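Local atomic coordinates of dTDP-4-dehydrorhamnose 3-epimerase (Streptomyces niveus, PDB entry 2C0Z), a protein that epimerises a dTDP-4-keto-6-deoxy sugar at C3, acting together with NovU, on the way to the deoxysugar of the aminocoumarin antibiotic novobiocin. Residues A80-V94 with E108-L122. Numbering follows the deposited sequence. Where two conformers were deposited one is given.
Sequences AKYVTCVRGAVFDVV and EGTRLDDVSRRAVYL. With EDO (1,2-ethanediol), chain C; EDO (1,2-ethanediol), chain D.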
loop_
_atom_site.group_PDB
_atom_site.type_symbol
_atom_site.label_atom_id
_atom_site.label_comp_id
_atom_site.label_asym_id
_atom_site.label_seq_id
_atom_site.Cartn_x
_atom_site.Cartn_y
_atom_site.Cartn_z
ATOM N N ALA A 80 -6.843 -12.414 -6.567
ATOM C CA ALA A 80 -6.289 -12.548 -5.228
ATOM C C ALA A 80 -6.053 -11.161 -4.658
ATOM O O ALA A 80 -5.822 -10.229 -5.399
ATOM C CB ALA A 80 -5.000 -13.269 -5.291
ATOM N N LYS A 81 -6.120 -11.055 -3.341
ATOM C CA LYS A 81 -6.016 -9.759 -2.665
ATOM C C LYS A 81 -5.093 -9.875 -1.468
ATOM O O LYS A 81 -5.084 -10.886 -0.774
ATOM C CB LYS A 81 -7.391 -9.290 -2.142
ATOM C CG LYS A 81 -8.344 -8.778 -3.158
ATOM C CD LYS A 81 -9.596 -8.204 -2.426
ATOM C CE LYS A 81 -10.017 -6.895 -3.036
ATOM N NZ LYS A 81 -9.918 -6.924 -4.521
ATOM N N TYR A 82 -4.370 -8.799 -1.202
ATOM C CA TYR A 82 -3.439 -8.694 -0.086
ATOM C C TYR A 82 -3.805 -7.420 0.631
ATOM O O TYR A 82 -3.616 -6.327 0.105
ATOM C CB TYR A 82 -2.024 -8.689 -0.668
ATOM C CG TYR A 82 -0.870 -8.934 0.275
ATOM C CD1 TYR A 82 -0.359 -7.904 1.029
ATOM C CD2 TYR A 82 -0.288 -10.188 0.394
ATOM C CE1 TYR A 82 0.718 -8.103 1.889
ATOM C CE2 TYR A 82 0.780 -10.403 1.229
ATOM C CZ TYR A 82 1.297 -9.345 1.978
ATOM O OH TYR A 82 2.387 -9.576 2.774
ATOM N N VAL A 83 -4.348 -7.569 1.832
ATOM C CA VAL A 83 -5.020 -6.494 2.544
ATOM C C VAL A 83 -4.372 -6.172 3.877
ATOM O O VAL A 83 -4.024 -7.072 4.638
ATOM C CB VAL A 83 -6.543 -6.719 2.667
ATOM C CG1 VAL A 83 -6.872 -7.913 3.524
ATOM C CG2 VAL A 83 -7.247 -5.462 3.177
ATOM N N THR A 84 -4.269 -4.868 4.183
ATOM C CA THR A 84 -3.795 -4.434 5.482
ATOM C C THR A 84 -4.493 -3.171 5.939
ATOM O O THR A 84 -5.058 -2.436 5.126
ATOM C CB THR A 84 -2.260 -4.242 5.427
ATOM O OG1 THR A 84 -1.734 -4.187 6.741
ATOM C CG2 THR A 84 -1.838 -2.934 4.795
ATOM N N CYS A 85 -4.514 -2.932 7.239
ATOM C CA CYS A 85 -5.089 -1.691 7.763
ATOM C C CYS A 85 -3.977 -0.742 8.151
ATOM O O CYS A 85 -3.127 -1.066 8.978
ATOM C CB CYS A 85 -5.995 -1.981 8.940
ATOM S SG CYS A 85 -6.631 -0.493 9.761
ATOM N N VAL A 86 -3.952 0.399 7.476
ATOM C CA VAL A 86 -2.853 1.375 7.634
ATOM C C VAL A 86 -3.192 2.476 8.636
ATOM O O VAL A 86 -2.316 3.243 9.046
ATOM C CB VAL A 86 -2.400 1.971 6.317
ATOM C CG1 VAL A 86 -1.804 0.891 5.388
ATOM C CG2 VAL A 86 -3.507 2.732 5.640
ATOM N N ARG A 87 -4.454 2.580 9.027
ATOM C CA ARG A 87 -4.885 3.541 10.037
ATOM C C ARG A 87 -6.135 3.024 10.690
ATOM O O ARG A 87 -7.073 2.619 10.003
ATOM C CB ARG A 87 -5.160 4.891 9.394
ATOM C CG ARG A 87 -5.655 5.994 10.317
ATOM C CD ARG A 87 -6.171 7.124 9.460
ATOM N NE ARG A 87 -6.297 8.404 10.096
ATOM C CZ ARG A 87 -6.346 9.584 9.425
ATOM N NH1 ARG A 87 -6.268 9.686 8.041
ATOM N NH2 ARG A 87 -6.461 10.687 10.159
ATOM N N GLY A 88 -6.171 3.047 11.999
ATOM C CA GLY A 88 -7.331 2.583 12.708
ATOM C C GLY A 88 -7.321 1.082 12.913
ATOM O O GLY A 88 -6.265 0.456 13.071
ATOM N N ALA A 89 -8.522 0.514 12.964
ATOM C CA ALA A 89 -8.679 -0.905 13.209
ATOM C C ALA A 89 -9.927 -1.426 12.523
ATOM O O ALA A 89 -10.967 -0.772 12.518
ATOM C CB ALA A 89 -8.757 -1.203 14.729
ATOM N N VAL A 90 -9.819 -2.622 11.964
ATOM C CA VAL A 90 -10.974 -3.289 11.351
ATOM C C VAL A 90 -11.030 -4.735 11.793
ATOM O O VAL A 90 -10.015 -5.337 12.155
ATOM C CB VAL A 90 -11.038 -3.259 9.803
ATOM C CG1 VAL A 90 -10.871 -1.835 9.262
ATOM C CG2 VAL A 90 -10.088 -4.265 9.156
ATOM N N PHE A 91 -12.251 -5.267 11.816
ATOM C CA PHE A 91 -12.457 -6.687 11.906
ATOM C C PHE A 91 -12.572 -7.173 10.467
ATOM O O PHE A 91 -13.565 -6.892 9.783
ATOM C CB PHE A 91 -13.728 -6.956 12.706
ATOM C CG PHE A 91 -14.014 -8.420 12.941
ATOM C CD1 PHE A 91 -13.194 -9.163 13.775
ATOM C CD2 PHE A 91 -15.113 -9.042 12.334
ATOM C CE1 PHE A 91 -13.468 -10.527 14.033
ATOM C CE2 PHE A 91 -15.420 -10.385 12.613
ATOM C CZ PHE A 91 -14.579 -11.123 13.446
ATOM N N ASP A 92 -11.557 -7.883 10.002
ATOM C CA ASP A 92 -11.471 -8.325 8.615
ATOM C C ASP A 92 -11.935 -9.765 8.497
ATOM O O ASP A 92 -11.529 -10.626 9.275
ATOM C CB ASP A 92 -10.018 -8.224 8.149
ATOM C CG ASP A 92 -9.890 -8.446 6.684
ATOM O OD1 ASP A 92 -10.142 -7.453 5.953
ATOM O OD2 ASP A 92 -9.630 -9.575 6.197
ATOM N N VAL A 93 -12.767 -10.042 7.514
ATOM C CA VAL A 93 -13.380 -11.380 7.369
ATOM C C VAL A 93 -13.144 -11.946 5.996
ATOM O O VAL A 93 -13.378 -11.286 4.958
ATOM C CB VAL A 93 -14.890 -11.313 7.675
ATOM C CG1 VAL A 93 -15.606 -12.638 7.431
ATOM C CG2 VAL A 93 -15.092 -10.884 9.099
ATOM N N VAL A 94 -12.676 -13.183 5.979
ATOM C CA VAL A 94 -12.586 -13.959 4.750
ATOM C C VAL A 94 -13.644 -15.059 4.797
ATOM O O VAL A 94 -13.956 -15.624 5.865
ATOM C CB VAL A 94 -11.181 -14.552 4.500
ATOM C CG1 VAL A 94 -10.159 -13.449 4.224
ATOM C CG2 VAL A 94 -10.714 -15.379 5.678
ATOM N N GLU A 108 -13.553 -16.617 8.643
ATOM C CA GLU A 108 -12.563 -16.355 9.670
ATOM C C GLU A 108 -12.316 -14.868 9.737
ATOM O O GLU A 108 -12.133 -14.222 8.723
ATOM C CB GLU A 108 -11.264 -17.109 9.412
ATOM C CG GLU A 108 -10.291 -17.025 10.579
ATOM C CD GLU A 108 -9.183 -18.064 10.520
ATOM O OE1 GLU A 108 -9.228 -18.989 9.683
ATOM O OE2 GLU A 108 -8.253 -17.958 11.347
ATOM N N GLY A 109 -12.308 -14.357 10.956
ATOM C CA GLY A 109 -12.063 -12.949 11.214
ATOM C C GLY A 109 -10.672 -12.741 11.782
ATOM O O GLY A 109 -10.176 -13.556 12.569
ATOM N N THR A 110 -10.049 -11.640 11.365
ATOM C CA THR A 110 -8.716 -11.239 11.805
ATOM C C THR A 110 -8.766 -9.761 12.161
ATOM O O THR A 110 -9.336 -8.967 11.424
ATOM C CB THR A 110 -7.698 -11.411 10.633
ATOM O OG1 THR A 110 -7.684 -12.784 10.176
ATOM C CG2 THR A 110 -6.290 -11.163 11.074
ATOM N N ARG A 111 -8.134 -9.366 13.269
ATOM C CA ARG A 111 -8.046 -7.928 13.555
ATOM C C ARG A 111 -6.863 -7.361 12.772
ATOM O O ARG A 111 -5.713 -7.800 12.933
ATOM C CB ARG A 111 -7.890 -7.667 15.046
ATOM C CG ARG A 111 -7.833 -6.204 15.379
ATOM C CD ARG A 111 -7.450 -5.952 16.814
ATOM N NE ARG A 111 -7.507 -4.544 17.175
ATOM C CZ ARG A 111 -8.518 -3.987 17.822
ATOM N NH1 ARG A 111 -9.590 -4.709 18.111
ATOM N NH2 ARG A 111 -8.491 -2.692 18.122
ATOM N N LEU A 112 -7.179 -6.451 11.856
ATOM C CA LEU A 112 -6.187 -5.710 11.079
ATOM C C LEU A 112 -6.190 -4.297 11.611
ATOM O O LEU A 112 -7.200 -3.582 11.482
ATOM C CB LEU A 112 -6.510 -5.745 9.578
ATOM C CG LEU A 112 -6.493 -7.130 8.920
ATOM C CD1 LEU A 112 -6.719 -6.977 7.407
ATOM C CD2 LEU A 112 -5.195 -7.847 9.230
ATOM N N ASP A 113 -5.087 -3.889 12.227
ATOM C CA ASP A 113 -5.028 -2.541 12.770
ATOM C C ASP A 113 -3.673 -1.917 12.529
ATOM O O ASP A 113 -2.764 -2.546 11.966
ATOM C CB ASP A 113 -5.457 -2.518 14.248
ATOM C CG ASP A 113 -4.514 -3.275 15.160
ATOM O OD1 ASP A 113 -3.339 -3.440 14.830
ATOM O OD2 ASP A 113 -4.865 -3.730 16.266
ATOM N N ASP A 114 -3.574 -0.677 12.967
ATOM C CA ASP A 114 -2.358 0.099 12.815
ATOM C C ASP A 114 -1.359 -0.046 13.965
ATOM O O ASP A 114 -0.414 0.743 14.069
ATOM C CB ASP A 114 -2.688 1.561 12.556
ATOM C CG ASP A 114 -3.379 2.254 13.713
ATOM O OD1 ASP A 114 -3.523 1.660 14.802
ATOM O OD2 ASP A 114 -3.811 3.447 13.574
ATOM N N VAL A 115 -1.562 -1.066 14.789
ATOM C CA VAL A 115 -0.656 -1.396 15.864
ATOM C C VAL A 115 0.186 -2.609 15.489
ATOM O O VAL A 115 1.400 -2.525 15.376
ATOM C CB VAL A 115 -1.433 -1.661 17.178
ATOM C CG1 VAL A 115 -0.474 -2.069 18.288
ATOM C CG2 VAL A 115 -2.170 -0.404 17.573
ATOM N N SER A 116 -0.463 -3.758 15.329
ATOM C CA SER A 116 0.215 -4.957 14.842
ATOM C C SER A 116 0.470 -4.970 13.347
ATOM O O SER A 116 1.411 -5.633 12.864
ATOM C CB SER A 116 -0.503 -6.227 15.324
ATOM O OG SER A 116 -1.850 -6.303 14.933
ATOM N N ARG A 117 -0.369 -4.268 12.610
ATOM C CA ARG A 117 -0.115 -4.065 11.193
ATOM C C ARG A 117 0.077 -5.355 10.379
ATOM O O ARG A 117 0.915 -5.439 9.451
ATOM C CB ARG A 117 1.058 -3.110 11.012
ATOM C CG ARG A 117 0.770 -1.720 11.548
ATOM C CD ARG A 117 1.798 -0.677 11.111
ATOM N NE ARG A 117 1.570 0.669 11.672
ATOM C CZ ARG A 117 0.823 1.608 11.120
ATOM N NH1 ARG A 117 0.236 1.431 9.945
ATOM N NH2 ARG A 117 0.692 2.772 11.748
ATOM N N ARG A 118 -0.742 -6.355 10.718
ATOM C CA ARG A 118 -0.805 -7.601 9.974
ATOM C C ARG A 118 -1.467 -7.365 8.608
ATOM O O ARG A 118 -2.134 -6.343 8.371
ATOM C CB ARG A 118 -1.541 -8.678 10.765
ATOM C CG ARG A 118 -1.027 -8.834 12.189
ATOM C CD ARG A 118 0.014 -9.814 12.281
ATOM N NE ARG A 118 0.694 -9.919 13.581
ATOM C CZ ARG A 118 0.557 -10.930 14.411
ATOM N NH1 ARG A 118 -0.278 -11.935 14.146
ATOM N NH2 ARG A 118 1.248 -10.933 15.535
ATOM N N ALA A 119 -1.256 -8.319 7.722
ATOM C CA ALA A 119 -1.887 -8.352 6.417
ATOM C C ALA A 119 -2.519 -9.738 6.238
ATOM O O ALA A 119 -2.078 -10.712 6.849
ATOM C CB ALA A 119 -0.890 -8.057 5.318
ATOM N N VAL A 120 -3.541 -9.798 5.391
ATOM C CA VAL A 120 -4.143 -11.043 5.002
ATOM C C VAL A 120 -4.072 -11.174 3.502
ATOM O O VAL A 120 -4.407 -10.236 2.782
ATOM C CB VAL A 120 -5.599 -11.162 5.504
ATOM C CG1 VAL A 120 -6.304 -12.343 4.896
ATOM C CG2 VAL A 120 -5.655 -11.283 7.002
ATOM N N TYR A 121 -3.619 -12.343 3.033
ATOM C CA TYR A 121 -3.641 -12.703 1.631
ATOM C C TYR A 121 -4.764 -13.706 1.426
ATOM O O TYR A 121 -4.875 -14.692 2.145
ATOM C CB TYR A 121 -2.322 -13.308 1.190
ATOM C CG TYR A 121 -2.394 -13.927 -0.181
ATOM C CD1 TYR A 121 -2.446 -13.121 -1.313
ATOM C CD2 TYR A 121 -2.426 -15.304 -0.357
ATOM C CE1 TYR A 121 -2.532 -13.663 -2.579
ATOM C CE2 TYR A 121 -2.518 -15.844 -1.633
ATOM C CZ TYR A 121 -2.575 -15.008 -2.729
ATOM O OH TYR A 121 -2.635 -15.532 -4.026
ATOM N N LEU A 122 -5.593 -13.430 0.445
ATOM C CA LEU A 122 -6.664 -14.351 0.066
ATOM C C LEU A 122 -6.622 -14.667 -1.403
ATOM O O LEU A 122 -6.471 -13.786 -2.241
ATOM C CB LEU A 122 -8.035 -13.838 0.471
ATOM C CG LEU A 122 -8.436 -12.439 0.083
ATOM C CD1 LEU A 122 -9.923 -12.349 -0.155
ATOM C CD2 LEU A 122 -8.035 -11.446 1.169
HETATM C C1 EDO C . 3.784 -7.218 14.405
HETATM O O1 EDO C . 2.557 -7.720 13.921
HETATM C C2 EDO C . 3.839 -7.483 15.890
HETATM O O2 EDO C . 3.509 -8.841 16.151
HETATM C C1 EDO D . 2.274 2.918 15.646
HETATM O O1 EDO D . 2.302 2.657 14.237
HETATM C C2 EDO D . 1.063 2.321 16.370
HETATM O O2 EDO D . -0.134 2.884 15.841
HETATM O O HOH W 1 0.840 -3.385 7.480
HETATM O O HOH W 2 -3.449 -4.212 9.577
HETATM O O HOH W 3 -0.370 -1.047 8.507
HETATM O O HOH W 4 -0.738 4.919 10.396
HETATM O O HOH W 5 -9.524 -12.256 7.929
#
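Leu112 projects between two antiparallel strand pairs, 81-85 with 119-122 and 89-94 with 108-113. Its CD1 lies 3.6 Å from CG of Asp92 and 4.0 Å from CG1 of Val83, the valine crossing it at about a right angle, while its CB meets CB of Cys85. Farther along, Val94 and Val120 point at each other from opposite sheets, CG1 to CG1 at 4.1 Å; branched valines suit both the extended backbone and this largely apolar interior. Asp92 is the polar exception: with CG anti to its backbone N (chi1 -171°), it reaches inward, where OD1 is hydrogen-bonded to NE2 of His128, a probable substrate-binding residue. This is the jelly-roll beta-sandwich of the RmlC-like cupins, and the chain passes from one sheet to the other at the corner by Val86. There Gly88, at a positive phi of 84° where a side chain would collide with the preceding carbonyl, gives its N to Asp114 OD2 at 2.9 Å, from above the carboxylate plane. The same oxygen forms a salt bridge with Arg87 of the second subunit. Arg117, extended from CG to NE, turns one guanidinium face to CB of Asp114, off-centre toward the rim, and donates a rather long hydrogen bond from NH1 to Val86 O (3.3 Å), from above the carbonyl plane. On the face of strands 81-85 and 119-122 turned away from Leu112, still buried, Tyr82 CD2 packs 3.8 Å from Tyr121 CB, the two side chains crossing almost perpendicularly, and CE1 rests against Ala119, whose small methyl leaves room for the ring.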